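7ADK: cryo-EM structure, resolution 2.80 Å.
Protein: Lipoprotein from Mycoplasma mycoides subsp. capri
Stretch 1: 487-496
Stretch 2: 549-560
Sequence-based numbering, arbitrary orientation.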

# COMPACT_ATOMS: atom_id res chain seq x y z
N THR B 487 4.25 -5.44 16.75
CA THR B 487 3.67 -6.47 17.61
C THR B 487 2.34 -5.95 18.12
O THR B 487 2.14 -4.75 18.24
CB THR B 487 4.60 -6.90 18.76
OG1 THR B 487 5.96 -6.95 18.36
CG2 THR B 487 4.26 -8.28 19.29
N LYS B 488 1.41 -6.86 18.37
CA LYS B 488 0.06 -6.56 18.85
C LYS B 488 -0.24 -7.42 20.07
O LYS B 488 0.03 -8.61 20.06
CB LYS B 488 -0.91 -6.76 17.68
CG LYS B 488 -2.39 -6.59 18.04
CD LYS B 488 -3.24 -6.49 16.77
CE LYS B 488 -4.73 -6.60 17.11
NZ LYS B 488 -5.59 -6.16 15.98
N PHE B 489 -0.82 -6.82 21.10
CA PHE B 489 -1.20 -7.48 22.34
C PHE B 489 -2.69 -7.28 22.55
O PHE B 489 -3.12 -6.15 22.74
CB PHE B 489 -0.37 -6.90 23.51
CG PHE B 489 1.12 -6.98 23.28
CD1 PHE B 489 1.77 -5.97 22.56
CD2 PHE B 489 1.84 -8.09 23.72
CE1 PHE B 489 3.13 -6.09 22.24
CE2 PHE B 489 3.20 -8.20 23.41
CZ PHE B 489 3.84 -7.22 22.66
N THR B 490 -3.48 -8.34 22.51
CA THR B 490 -4.94 -8.27 22.67
C THR B 490 -5.35 -8.92 23.98
O THR B 490 -4.96 -10.04 24.26
CB THR B 490 -5.68 -8.91 21.49
OG1 THR B 490 -5.28 -8.29 20.29
CG2 THR B 490 -7.19 -8.77 21.56
N PHE B 491 -6.19 -8.25 24.75
CA PHE B 491 -6.67 -8.68 26.06
C PHE B 491 -8.18 -8.87 26.03
O PHE B 491 -8.91 -8.06 25.46
CB PHE B 491 -6.24 -7.69 27.13
CG PHE B 491 -4.77 -7.38 27.15
CD1 PHE B 491 -4.25 -6.38 26.31
CD2 PHE B 491 -3.90 -8.09 28.00
CE1 PHE B 491 -2.88 -6.08 26.31
CE2 PHE B 491 -2.54 -7.76 28.03
CZ PHE B 491 -2.03 -6.76 27.19
N SER B 492 -8.64 -9.94 26.66
CA SER B 492 -10.03 -10.38 26.68
C SER B 492 -10.43 -10.86 28.07
O SER B 492 -9.59 -11.40 28.78
CB SER B 492 -10.23 -11.49 25.65
OG SER B 492 -9.34 -12.56 25.87
N PRO B 493 -11.68 -10.65 28.50
CA PRO B 493 -12.14 -11.00 29.84
C PRO B 493 -12.44 -12.50 30.01
O PRO B 493 -12.83 -13.19 29.07
CB PRO B 493 -13.42 -10.19 30.02
CG PRO B 493 -13.99 -10.08 28.62
CD PRO B 493 -12.75 -10.01 27.75
N ILE B 494 -12.32 -12.99 31.24
CA ILE B 494 -12.55 -14.38 31.65
C ILE B 494 -13.33 -14.40 32.97
O ILE B 494 -13.25 -13.46 33.77
CB ILE B 494 -11.18 -15.13 31.66
CG1 ILE B 494 -10.98 -15.84 30.33
CG2 ILE B 494 -10.96 -16.08 32.82
CD1 ILE B 494 -9.70 -16.65 30.19
N ASN B 495 -14.12 -15.45 33.23
CA ASN B 495 -14.91 -15.64 34.46
C ASN B 495 -15.83 -14.47 34.85
O ASN B 495 -16.07 -14.21 36.03
CB ASN B 495 -13.98 -16.09 35.60
CG ASN B 495 -13.24 -17.37 35.30
OD1 ASN B 495 -13.79 -18.32 34.77
ND2 ASN B 495 -11.97 -17.45 35.61
N GLY B 496 -16.35 -13.71 33.87
CA GLY B 496 -17.20 -12.54 34.12
C GLY B 496 -16.50 -11.32 34.73
O GLY B 496 -17.17 -10.43 35.24
N LYS B 549 -3.11 -6.62 36.45
CA LYS B 549 -4.41 -7.29 36.28
C LYS B 549 -4.92 -7.25 34.84
O LYS B 549 -6.11 -7.17 34.61
CB LYS B 549 -5.45 -6.87 37.34
CG LYS B 549 -5.82 -5.38 37.35
CD LYS B 549 -7.03 -5.13 38.24
CE LYS B 549 -7.11 -3.67 38.66
NZ LYS B 549 -8.32 -3.33 39.39
N LEU B 550 -4.03 -7.36 33.86
CA LEU B 550 -4.36 -7.85 32.51
C LEU B 550 -3.58 -9.13 32.18
O LEU B 550 -4.06 -9.96 31.41
CB LEU B 550 -4.08 -6.79 31.44
CG LEU B 550 -5.04 -5.60 31.37
CD1 LEU B 550 -4.57 -4.65 30.29
CD2 LEU B 550 -6.46 -6.01 31.02
N LEU B 551 -2.39 -9.30 32.76
CA LEU B 551 -1.60 -10.53 32.68
C LEU B 551 -1.92 -11.54 33.80
O LEU B 551 -1.31 -12.60 33.89
CB LEU B 551 -0.12 -10.17 32.59
CG LEU B 551 0.24 -9.18 31.48
CD1 LEU B 551 1.69 -8.78 31.57
CD2 LEU B 551 -0.02 -9.75 30.13
N ASP B 552 -2.92 -11.23 34.64
CA ASP B 552 -3.50 -12.17 35.60
C ASP B 552 -4.41 -13.18 34.90
O ASP B 552 -5.56 -12.89 34.55
CB ASP B 552 -4.22 -11.36 36.69
CG ASP B 552 -4.77 -12.21 37.84
OD1 ASP B 552 -4.65 -13.45 37.81
OD2 ASP B 552 -5.30 -11.61 38.80
N LYS B 553 -3.91 -14.41 34.69
CA LYS B 553 -4.54 -15.48 33.90
C LYS B 553 -5.86 -16.00 34.48
O LYS B 553 -6.63 -16.63 33.76
CB LYS B 553 -3.53 -16.62 33.69
CG LYS B 553 -2.37 -16.21 32.78
CD LYS B 553 -1.38 -17.34 32.56
CE LYS B 553 -0.19 -16.93 31.70
NZ LYS B 553 0.77 -17.96 31.49
N GLY B 554 -6.16 -15.73 35.75
CA GLY B 554 -7.43 -16.09 36.39
C GLY B 554 -8.61 -15.19 36.01
O GLY B 554 -9.76 -15.54 36.29
N LYS B 555 -8.34 -14.04 35.40
CA LYS B 555 -9.30 -12.95 35.16
C LYS B 555 -9.32 -12.47 33.71
O LYS B 555 -10.38 -12.07 33.23
CB LYS B 555 -9.00 -11.79 36.11
CG LYS B 555 -9.13 -12.20 37.59
CD LYS B 555 -8.75 -11.08 38.54
CE LYS B 555 -8.70 -11.63 39.97
NZ LYS B 555 -7.82 -10.85 40.83
N TYR B 556 -8.20 -12.56 33.00
CA TYR B 556 -8.09 -12.19 31.59
C TYR B 556 -7.18 -13.16 30.83
O TYR B 556 -6.21 -13.67 31.39
CB TYR B 556 -7.54 -10.76 31.46
CG TYR B 556 -8.30 -9.69 32.22
CD1 TYR B 556 -7.99 -9.45 33.57
CD2 TYR B 556 -9.34 -8.98 31.60
CE1 TYR B 556 -8.77 -8.55 34.32
CE2 TYR B 556 -10.12 -8.08 32.36
CZ TYR B 556 -9.84 -7.87 33.72
OH TYR B 556 -10.56 -7.00 34.47
N SER B 557 -7.44 -13.35 29.54
CA SER B 557 -6.55 -14.02 28.59
C SER B 557 -5.94 -13.02 27.62
O SER B 557 -6.68 -12.32 26.91
CB SER B 557 -7.28 -15.14 27.84
OG SER B 557 -8.60 -14.79 27.48
N TYR B 558 -4.61 -12.98 27.56
CA TYR B 558 -3.86 -12.22 26.57
C TYR B 558 -3.47 -13.09 25.37
O TYR B 558 -3.23 -14.29 25.50
CB TYR B 558 -2.64 -11.51 27.18
CG TYR B 558 -1.45 -12.38 27.50
CD1 TYR B 558 -1.30 -12.94 28.78
CD2 TYR B 558 -0.47 -12.62 26.52
CE1 TYR B 558 -0.19 -13.75 29.07
CE2 TYR B 558 0.64 -13.44 26.80
CZ TYR B 558 0.78 -14.01 28.08
OH TYR B 558 1.83 -14.80 28.38
N SER B 559 -3.38 -12.47 24.20
CA SER B 559 -2.81 -13.05 22.99
C SER B 559 -1.89 -12.06 22.30
O SER B 559 -2.17 -10.87 22.26
CB SER B 559 -3.92 -13.56 22.06
OG SER B 559 -4.87 -12.54 21.78
N VAL B 560 -0.74 -12.53 21.82
CA VAL B 560 0.29 -11.75 21.14
C VAL B 560 0.29 -12.12 19.68
O VAL B 560 0.37 -13.29 19.33
CB VAL B 560 1.69 -11.95 21.74
CG1 VAL B 560 2.67 -10.94 21.18
CG2 VAL B 560 1.68 -11.84 23.26

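Two antiparallel strands divide their contacts by face, and this pair from a mycoplasma lipoprotein illustrates the principle well. Stretch 2 approaches its partner through a loop whose first apolar residues pack against a phenyl ring. Leu550 places CD1 over one face of Phe491, 4.1 Å from the ring centroid and nearly on the ring normal, while Leu551 CD2 meets the ring edge, 3.8 Å from Phe491 CE2. All three residues are buried, as suits side chains with nothing polar to satisfy.

The loop then turns. Asp552 steadies it from within, its backbone O accepting from the N atoms of both Lys555 and Tyr556, and its carboxylate forming a salt bridge with Lys555. The exposed turn offers carbonyls to stretch 1: Gly554 O accepts from Asn495 ND2 at 3.0 Å, and Lys555 O from Ile494 N at 2.9 Å. Pro493, just before Ile494, pairs with Tyr556 at a non-hydrogen-bonded position, so its lack of an amide hydrogen costs this pairing no bond.

From Tyr556 onward the strand is regular. Ser557 and Ser492 form a hydrogen-bonded pair, with Ser557 N to Ser492 O at 3.0 Å and Ser492 N to Ser557 O at 3.1 Å. Their small side chains share a face, and Ser557 OG donates to Ser492 OG at 2.8 Å; Ile494 CD1 packs 3.5 Å from Ser557 OG.

Tyr558 lies on the face of Phe489 and Phe491, its CB 3.7 Å from Phe491 CD2, though its ring leads away. Ser559 restores the polar face beside Thr490, and their backbones exchange two 2.9 Å bonds, Thr490 N to Ser559 O and Ser559 N to Thr490 O. Val560 returns to the face of Phe489, Phe491 and Tyr558: its CG1 lies 3.6 Å from both Phe489 CE2 and Thr487 CG2, a compact branched side chain filling a buried site.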